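Local structure of putative agmatine deiminase (2EWO) at residues G233-D241 with A251-S259; M274-E285 with E300-F311. The protein probably hydrolyses agmatine to N-carbamoylputrescine and ammonia, as an agmatine deiminase of the peptidyl-arginine deiminase family. All coordinates share one frame; numbering follows the deposited sequence.

Contact 1 of 2, residues G233-D241 with A251-S259; sequences GEVACIYTD and AKAAYDFLS
Tyr239 and Tyr255 both carry CG anti to their own backbone N (chi1 -173° and -166°), and these torsions bring the Tyr239 ring, from the loop after the strand, against the Tyr255 ring of the helix. The rings meet obliquely, their planes at 62° and their centroids 4.8 Å apart. CD1 of Tyr239 lies against CD2 of Tyr255, while Tyr239 CE1 rests on the aliphatic CG of Lys252, 3.9 Å away. The lysine chain then bends off, taking its ammonium to the hydroxyl of Tyr248.

Cys237, also with its sulfur anti to N, is directed toward the helix. Its SG is 3.5 Å from Leu258 CD2 and 4.2 Å from Ala254 CB; a small, weakly polar thiol suits a place this close to the helix backbone. Ala251 is likewise short enough for its CB to pack against Ile238, 3.8 Å from CG1. At the other end Val235 CG2 reaches Leu258 CD2 at 4.2 Å. Val271, from strand 270-271, touches Cys237, Tyr255 and Leu258. Helix 251-259 runs antiparallel to strand 234-237, the packing of a beta-alpha-beta crossover.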
# COMPACT_ATOMS: atom_id res chain seq x y z
N GLY A 233 20.51 26.45 -32.71
CA GLY A 233 21.67 27.29 -32.98
C GLY A 233 21.94 28.20 -31.79
O GLY A 233 23.08 28.33 -31.34
N GLU A 234 20.89 28.84 -31.27
CA GLU A 234 21.04 29.73 -30.12
C GLU A 234 20.78 28.93 -28.84
O GLU A 234 19.91 28.07 -28.80
CB GLU A 234 20.07 30.90 -30.22
CG GLU A 234 20.29 31.78 -31.43
CD GLU A 234 19.29 32.92 -31.49
OE1 GLU A 234 19.25 33.72 -30.53
OE2 GLU A 234 18.55 33.03 -32.50
N VAL A 235 21.55 29.23 -27.80
CA VAL A 235 21.43 28.51 -26.54
C VAL A 235 21.39 29.43 -25.34
O VAL A 235 21.53 30.64 -25.47
CB VAL A 235 22.61 27.56 -26.37
CG1 VAL A 235 22.74 26.68 -27.61
CG2 VAL A 235 23.90 28.34 -26.17
N ALA A 236 21.17 28.86 -24.16
CA ALA A 236 21.15 29.66 -22.95
C ALA A 236 22.33 29.21 -22.13
O ALA A 236 22.98 28.22 -22.45
CB ALA A 236 19.86 29.45 -22.18
N CYS A 237 22.62 29.95 -21.06
CA CYS A 237 23.73 29.59 -20.20
C CYS A 237 23.87 30.56 -19.04
O CYS A 237 23.81 31.77 -19.23
CB CYS A 237 25.04 29.56 -21.00
SG CYS A 237 26.41 28.88 -20.07
N ILE A 238 24.04 30.01 -17.84
CA ILE A 238 24.21 30.86 -16.67
C ILE A 238 25.56 31.56 -16.76
O ILE A 238 26.52 31.00 -17.29
CB ILE A 238 24.16 30.04 -15.35
CG1 ILE A 238 25.06 28.81 -15.46
CG2 ILE A 238 22.72 29.65 -15.02
CD1 ILE A 238 25.09 27.96 -14.21
N TYR A 239 25.63 32.80 -16.27
CA TYR A 239 26.88 33.55 -16.28
C TYR A 239 26.92 34.68 -15.25
O TYR A 239 26.05 35.56 -15.23
CB TYR A 239 27.16 34.10 -17.69
CG TYR A 239 28.53 34.74 -17.84
CD1 TYR A 239 29.65 33.97 -18.19
CD2 TYR A 239 28.71 36.11 -17.60
CE1 TYR A 239 30.93 34.55 -18.30
CE2 TYR A 239 29.98 36.70 -17.71
CZ TYR A 239 31.08 35.91 -18.06
OH TYR A 239 32.33 36.48 -18.16
N THR A 240 27.92 34.62 -14.38
CA THR A 240 28.11 35.63 -13.34
C THR A 240 29.58 36.04 -13.35
O THR A 240 30.43 35.29 -13.81
CB THR A 240 27.75 35.09 -11.93
OG1 THR A 240 27.96 36.12 -10.95
CG2 THR A 240 28.59 33.87 -11.57
N ASP A 241 29.87 37.24 -12.85
CA ASP A 241 31.25 37.71 -12.82
C ASP A 241 31.81 37.64 -11.42
O ASP A 241 33.02 37.78 -11.21
CB ASP A 241 31.32 39.13 -13.37
CG ASP A 241 31.21 39.16 -14.89
OD1 ASP A 241 32.16 38.70 -15.56
OD2 ASP A 241 30.17 39.63 -15.41
N ALA A 251 30.27 27.88 -14.44
CA ALA A 251 29.46 28.65 -15.37
C ALA A 251 30.30 29.27 -16.47
O ALA A 251 29.98 29.17 -17.66
CB ALA A 251 28.70 29.74 -14.63
N LYS A 252 31.40 29.92 -16.08
CA LYS A 252 32.27 30.54 -17.06
C LYS A 252 32.91 29.45 -17.93
O LYS A 252 32.96 29.58 -19.16
CB LYS A 252 33.34 31.36 -16.36
CG LYS A 252 34.01 32.38 -17.26
CD LYS A 252 35.14 33.08 -16.54
CE LYS A 252 36.25 32.10 -16.20
NZ LYS A 252 37.21 32.66 -15.20
N ALA A 253 33.38 28.39 -17.29
CA ALA A 253 34.02 27.26 -17.99
C ALA A 253 33.07 26.73 -19.06
O ALA A 253 33.50 26.25 -20.11
CB ALA A 253 34.36 26.16 -17.01
N ALA A 254 31.78 26.81 -18.75
CA ALA A 254 30.74 26.34 -19.65
C ALA A 254 30.55 27.34 -20.78
O ALA A 254 30.48 26.96 -21.95
CB ALA A 254 29.44 26.17 -18.90
N TYR A 255 30.49 28.61 -20.41
CA TYR A 255 30.30 29.70 -21.37
C TYR A 255 31.40 29.70 -22.42
O TYR A 255 31.14 29.85 -23.62
CB TYR A 255 30.24 31.04 -20.64
CG TYR A 255 29.72 32.18 -21.48
CD1 TYR A 255 30.37 32.55 -22.67
CD2 TYR A 255 28.58 32.89 -21.10
CE1 TYR A 255 29.90 33.60 -23.45
CE2 TYR A 255 28.10 33.95 -21.87
CZ TYR A 255 28.77 34.29 -23.05
OH TYR A 255 28.32 35.33 -23.83
N ASP A 256 32.64 29.53 -21.97
CA ASP A 256 33.77 29.50 -22.87
C ASP A 256 33.66 28.32 -23.82
O ASP A 256 33.96 28.43 -25.01
CB ASP A 256 35.07 29.43 -22.07
CG ASP A 256 35.25 30.62 -21.15
OD1 ASP A 256 35.09 31.77 -21.64
OD2 ASP A 256 35.56 30.42 -19.95
N PHE A 257 33.21 27.18 -23.29
CA PHE A 257 33.05 25.98 -24.09
C PHE A 257 31.95 26.15 -25.13
O PHE A 257 32.11 25.80 -26.30
CB PHE A 257 32.68 24.80 -23.21
CG PHE A 257 32.31 23.57 -23.98
CD1 PHE A 257 33.30 22.73 -24.48
CD2 PHE A 257 30.98 23.26 -24.22
CE1 PHE A 257 32.97 21.59 -25.19
CE2 PHE A 257 30.63 22.11 -24.94
CZ PHE A 257 31.63 21.27 -25.43
N LEU A 258 30.81 26.67 -24.67
CA LEU A 258 29.65 26.88 -25.52
C LEU A 258 29.95 27.80 -26.69
O LEU A 258 29.80 27.42 -27.85
CB LEU A 258 28.51 27.47 -24.68
CG LEU A 258 27.38 26.54 -24.25
CD1 LEU A 258 27.95 25.20 -23.76
CD2 LEU A 258 26.55 27.22 -23.17
N SER A 259 30.36 29.02 -26.35
CA SER A 259 30.69 30.05 -27.34
C SER A 259 31.71 29.60 -28.40
O SER A 259 31.68 30.06 -29.54
CB SER A 259 31.22 31.28 -26.60
OG SER A 259 32.25 30.90 -25.73

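Contact 2 of 2, residues M274-E285 with E300-F311; sequences MCVTKEPCYLQE and EGEMAIASYLNF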
# COMPACT_ATOMS: atom_id res chain seq x y z
N MSE A 274 22.11 34.01 -18.78
CA MSE A 274 21.11 33.93 -17.73
C MSE A 274 21.84 34.37 -16.47
O MSE A 274 23.07 34.35 -16.43
CB MSE A 274 20.62 32.48 -17.58
CG MSE A 274 19.46 32.27 -16.60
SE MSE A 274 17.76 33.08 -17.17
CE MSE A 274 17.44 31.96 -18.74
N CYS A 275 21.12 34.79 -15.44
CA CYS A 275 21.77 35.21 -14.21
C CYS A 275 21.60 34.13 -13.15
O CYS A 275 20.79 33.21 -13.29
CB CYS A 275 21.15 36.50 -13.69
SG CYS A 275 19.48 36.30 -13.06
N VAL A 276 22.38 34.26 -12.08
CA VAL A 276 22.34 33.34 -10.96
C VAL A 276 21.92 34.12 -9.71
O VAL A 276 22.15 35.32 -9.63
CB VAL A 276 23.73 32.68 -10.70
CG1 VAL A 276 24.05 31.67 -11.80
CG2 VAL A 276 24.82 33.74 -10.62
N THR A 277 21.30 33.44 -8.75
CA THR A 277 20.88 34.11 -7.53
C THR A 277 22.09 34.78 -6.87
O THR A 277 23.24 34.44 -7.17
CB THR A 277 20.25 33.10 -6.53
OG1 THR A 277 21.10 31.96 -6.39
CG2 THR A 277 18.89 32.66 -7.02
N LYS A 278 21.84 35.76 -6.01
CA LYS A 278 22.90 36.47 -5.31
C LYS A 278 22.88 35.96 -3.87
O LYS A 278 23.78 36.24 -3.07
CB LYS A 278 22.65 37.99 -5.36
CG LYS A 278 23.88 38.89 -5.07
CD LYS A 278 24.85 39.01 -6.26
CE LYS A 278 25.82 37.82 -6.37
NZ LYS A 278 26.78 37.71 -5.22
N GLU A 279 21.83 35.21 -3.55
CA GLU A 279 21.64 34.61 -2.23
C GLU A 279 21.06 33.21 -2.36
O GLU A 279 19.93 33.03 -2.83
CB GLU A 279 20.69 35.46 -1.38
CG GLU A 279 21.36 36.61 -0.67
CD GLU A 279 22.42 36.15 0.32
OE1 GLU A 279 22.10 35.31 1.19
OE2 GLU A 279 23.57 36.64 0.23
N PRO A 280 21.83 32.19 -1.95
CA PRO A 280 21.39 30.79 -2.03
C PRO A 280 20.19 30.50 -1.12
O PRO A 280 20.07 31.07 -0.03
CB PRO A 280 22.64 30.02 -1.62
CG PRO A 280 23.26 30.96 -0.59
CD PRO A 280 23.14 32.30 -1.28
N CYS A 281 19.31 29.61 -1.55
CA CYS A 281 18.14 29.26 -0.74
C CYS A 281 18.54 28.60 0.58
O CYS A 281 19.15 27.53 0.59
CB CYS A 281 17.23 28.32 -1.53
SG CYS A 281 16.86 28.90 -3.18
N TYR A 282 18.22 29.25 1.70
CA TYR A 282 18.54 28.68 3.01
C TYR A 282 17.42 27.77 3.51
O TYR A 282 16.35 28.23 3.91
CB TYR A 282 18.83 29.78 4.04
CG TYR A 282 20.15 30.52 3.85
CD1 TYR A 282 21.26 29.88 3.28
CD2 TYR A 282 20.28 31.85 4.26
CE1 TYR A 282 22.49 30.56 3.14
CE2 TYR A 282 21.49 32.54 4.12
CZ TYR A 282 22.59 31.90 3.57
OH TYR A 282 23.78 32.59 3.45
N LEU A 283 17.70 26.47 3.48
CA LEU A 283 16.74 25.46 3.92
C LEU A 283 16.31 25.72 5.35
O LEU A 283 17.13 25.87 6.25
CB LEU A 283 17.38 24.06 3.82
CG LEU A 283 16.50 22.82 3.96
CD1 LEU A 283 16.02 22.66 5.38
CD2 LEU A 283 15.34 22.92 3.00
N GLN A 284 15.00 25.78 5.56
CA GLN A 284 14.46 26.01 6.89
C GLN A 284 13.58 24.84 7.32
O GLN A 284 13.15 24.04 6.49
CB GLN A 284 13.64 27.29 6.92
CG GLN A 284 14.45 28.55 6.86
CD GLN A 284 13.58 29.78 6.82
OE1 GLN A 284 14.04 30.90 7.05
NE2 GLN A 284 12.29 29.59 6.52
N GLU A 285 13.32 24.76 8.62
CA GLU A 285 12.48 23.70 9.17
C GLU A 285 12.95 22.31 8.72
O GLU A 285 12.13 21.44 8.44
CB GLU A 285 11.02 23.91 8.74
CG GLU A 285 10.59 25.37 8.49
CD GLU A 285 10.35 26.19 9.75
OE1 GLU A 285 9.50 25.79 10.57
OE2 GLU A 285 11.01 27.25 9.91
N GLU A 300 20.31 21.98 9.30
CA GLU A 300 19.37 22.99 8.83
C GLU A 300 20.10 24.27 8.39
O GLU A 300 21.21 24.55 8.85
CB GLU A 300 18.38 23.32 9.94
CG GLU A 300 17.37 24.38 9.55
CD GLU A 300 16.47 24.79 10.70
OE1 GLU A 300 17.00 25.17 11.76
OE2 GLU A 300 15.22 24.72 10.53
N GLY A 301 19.46 25.04 7.51
CA GLY A 301 20.07 26.26 7.03
C GLY A 301 21.10 26.00 5.94
O GLY A 301 21.76 26.92 5.46
N GLU A 302 21.24 24.74 5.55
CA GLU A 302 22.18 24.36 4.51
C GLU A 302 21.71 24.87 3.15
O GLU A 302 20.51 24.91 2.87
CB GLU A 302 22.34 22.83 4.48
CG GLU A 302 21.02 22.07 4.45
CD GLU A 302 21.17 20.60 4.86
OE1 GLU A 302 21.47 20.33 6.05
OE2 GLU A 302 20.98 19.72 3.98
N MSE A 303 22.66 25.28 2.31
CA MSE A 303 22.33 25.81 1.00
C MSE A 303 21.80 24.76 0.04
O MSE A 303 22.19 23.59 0.11
CB MSE A 303 23.56 26.48 0.38
CG MSE A 303 24.19 27.56 1.26
SE MSE A 303 26.15 27.35 1.47
CE MSE A 303 26.20 26.25 3.12
N ALA A 304 20.91 25.19 -0.84
CA ALA A 304 20.29 24.34 -1.85
C ALA A 304 20.34 25.06 -3.19
O ALA A 304 20.11 26.27 -3.27
CB ALA A 304 18.84 24.05 -1.46
N ILE A 305 20.64 24.31 -4.25
CA ILE A 305 20.72 24.87 -5.59
C ILE A 305 19.46 25.68 -5.95
O ILE A 305 18.36 25.34 -5.52
CB ILE A 305 20.90 23.74 -6.64
CG1 ILE A 305 21.86 22.68 -6.10
CG2 ILE A 305 21.42 24.31 -7.96
CD1 ILE A 305 23.19 23.24 -5.64
N ALA A 306 19.64 26.75 -6.72
CA ALA A 306 18.53 27.60 -7.17
C ALA A 306 18.98 28.25 -8.49
O ALA A 306 19.52 29.36 -8.49
CB ALA A 306 18.20 28.67 -6.13
N SER A 307 18.76 27.55 -9.60
CA SER A 307 19.15 28.02 -10.93
C SER A 307 17.95 28.49 -11.77
O SER A 307 16.91 27.84 -11.78
CB SER A 307 19.90 26.89 -11.65
OG SER A 307 20.39 27.28 -12.92
N TYR A 308 18.11 29.62 -12.46
CA TYR A 308 17.04 30.17 -13.29
C TYR A 308 16.99 29.44 -14.65
O TYR A 308 16.04 29.60 -15.41
CB TYR A 308 17.24 31.68 -13.51
CG TYR A 308 17.14 32.53 -12.26
CD1 TYR A 308 15.91 32.71 -11.62
CD2 TYR A 308 18.27 33.11 -11.69
CE1 TYR A 308 15.82 33.46 -10.44
CE2 TYR A 308 18.20 33.85 -10.50
CZ TYR A 308 16.96 34.02 -9.88
OH TYR A 308 16.88 34.73 -8.70
N LEU A 309 18.02 28.66 -14.92
CA LEU A 309 18.10 27.92 -16.17
C LEU A 309 17.10 26.77 -16.14
O LEU A 309 16.83 26.12 -17.16
CB LEU A 309 19.52 27.40 -16.36
CG LEU A 309 20.04 27.25 -17.80
CD1 LEU A 309 19.37 26.06 -18.48
CD2 LEU A 309 19.77 28.54 -18.57
N ASN A 310 16.54 26.52 -14.96
CA ASN A 310 15.55 25.46 -14.76
C ASN A 310 14.16 25.96 -15.14
O ASN A 310 13.28 26.08 -14.29
CB ASN A 310 15.55 25.01 -13.29
CG ASN A 310 16.52 23.87 -13.03
OD1 ASN A 310 16.18 22.70 -13.20
ND2 ASN A 310 17.74 24.22 -12.62
N PHE A 311 13.98 26.27 -16.42
CA PHE A 311 12.68 26.75 -16.89
C PHE A 311 12.11 25.79 -17.95
O PHE A 311 12.86 25.09 -18.67
CB PHE A 311 12.81 28.20 -17.43
CG PHE A 311 13.88 28.37 -18.49
CD1 PHE A 311 13.60 28.11 -19.83
CD2 PHE A 311 15.19 28.70 -18.14
CE1 PHE A 311 14.59 28.17 -20.79
CE2 PHE A 311 16.19 28.76 -19.10
CZ PHE A 311 15.89 28.49 -20.43
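Tyr282 and Met303 face each other as a non-hydrogen-bonded pair in a short two-stranded antiparallel ribbon, strands 281-282 and 303-304. The two side chains lie alongside each other, pointing the same way, with CG of Met303, a selenomethionine, at the edge of the tyrosine ring, 3.9 Å from Tyr282 CE1. Pro280 lies beside the same methionine and extends this apolar patch, although Tyr282 and Met303 are both exposed. Next to them Leu283 N donates to Glu302 O at 3.3 Å, and weak backbone bonds join Ala304 N to Cys281 O and Gly301 N to Leu283 O. Gly301 has positive phi, a conformation that glycine accepts readily. On the other face of the ribbon Cys281 lies close to Ala306, whose small methyl suits a place beside a thiol.

Farther along, the segments stay side by side as loops and the contact becomes buried. Tyr308 wedges its ring against 275-277: Cys275 O lies at the ring edge, Cys275 SG sits obliquely 4.4 Å from the centroid, and Thr277 CG2 packs near the hydroxyl. That hydroxyl is bonded to Asp328, and Tyr323 meets the ring; both probably help to fix its position. Selenomethionine Met274 bends at chi2 (67°) and chi3 (66°), a flexible chain able to follow the surface between Leu309 and Phe311; its CE lies 4.1 Å from Leu309 CD2 and 3.5 Å from Phe311 CE2.

The two contacts follow each other along the chain, contact 1 closing before contact 2 opens, and their centres are about 19 Å apart. They join at Met274, shortly after strand 270-271, the parallel neighbour of strand 234-237: Cys237 O lies 2.8 Å from Met274 N and Tyr239 N lies 3.0 Å from Met274 O, both probable hydrogen bonds. Packing of Ala236 on Leu309 and of Thr240 on Val276 ties the segments further. The beta-alpha-beta unit of contact 1 therefore leads directly into the paired segments of contact 2, which run from this buried junction out to the exposed ribbon. Both contacts lie within the range of the deiminase family.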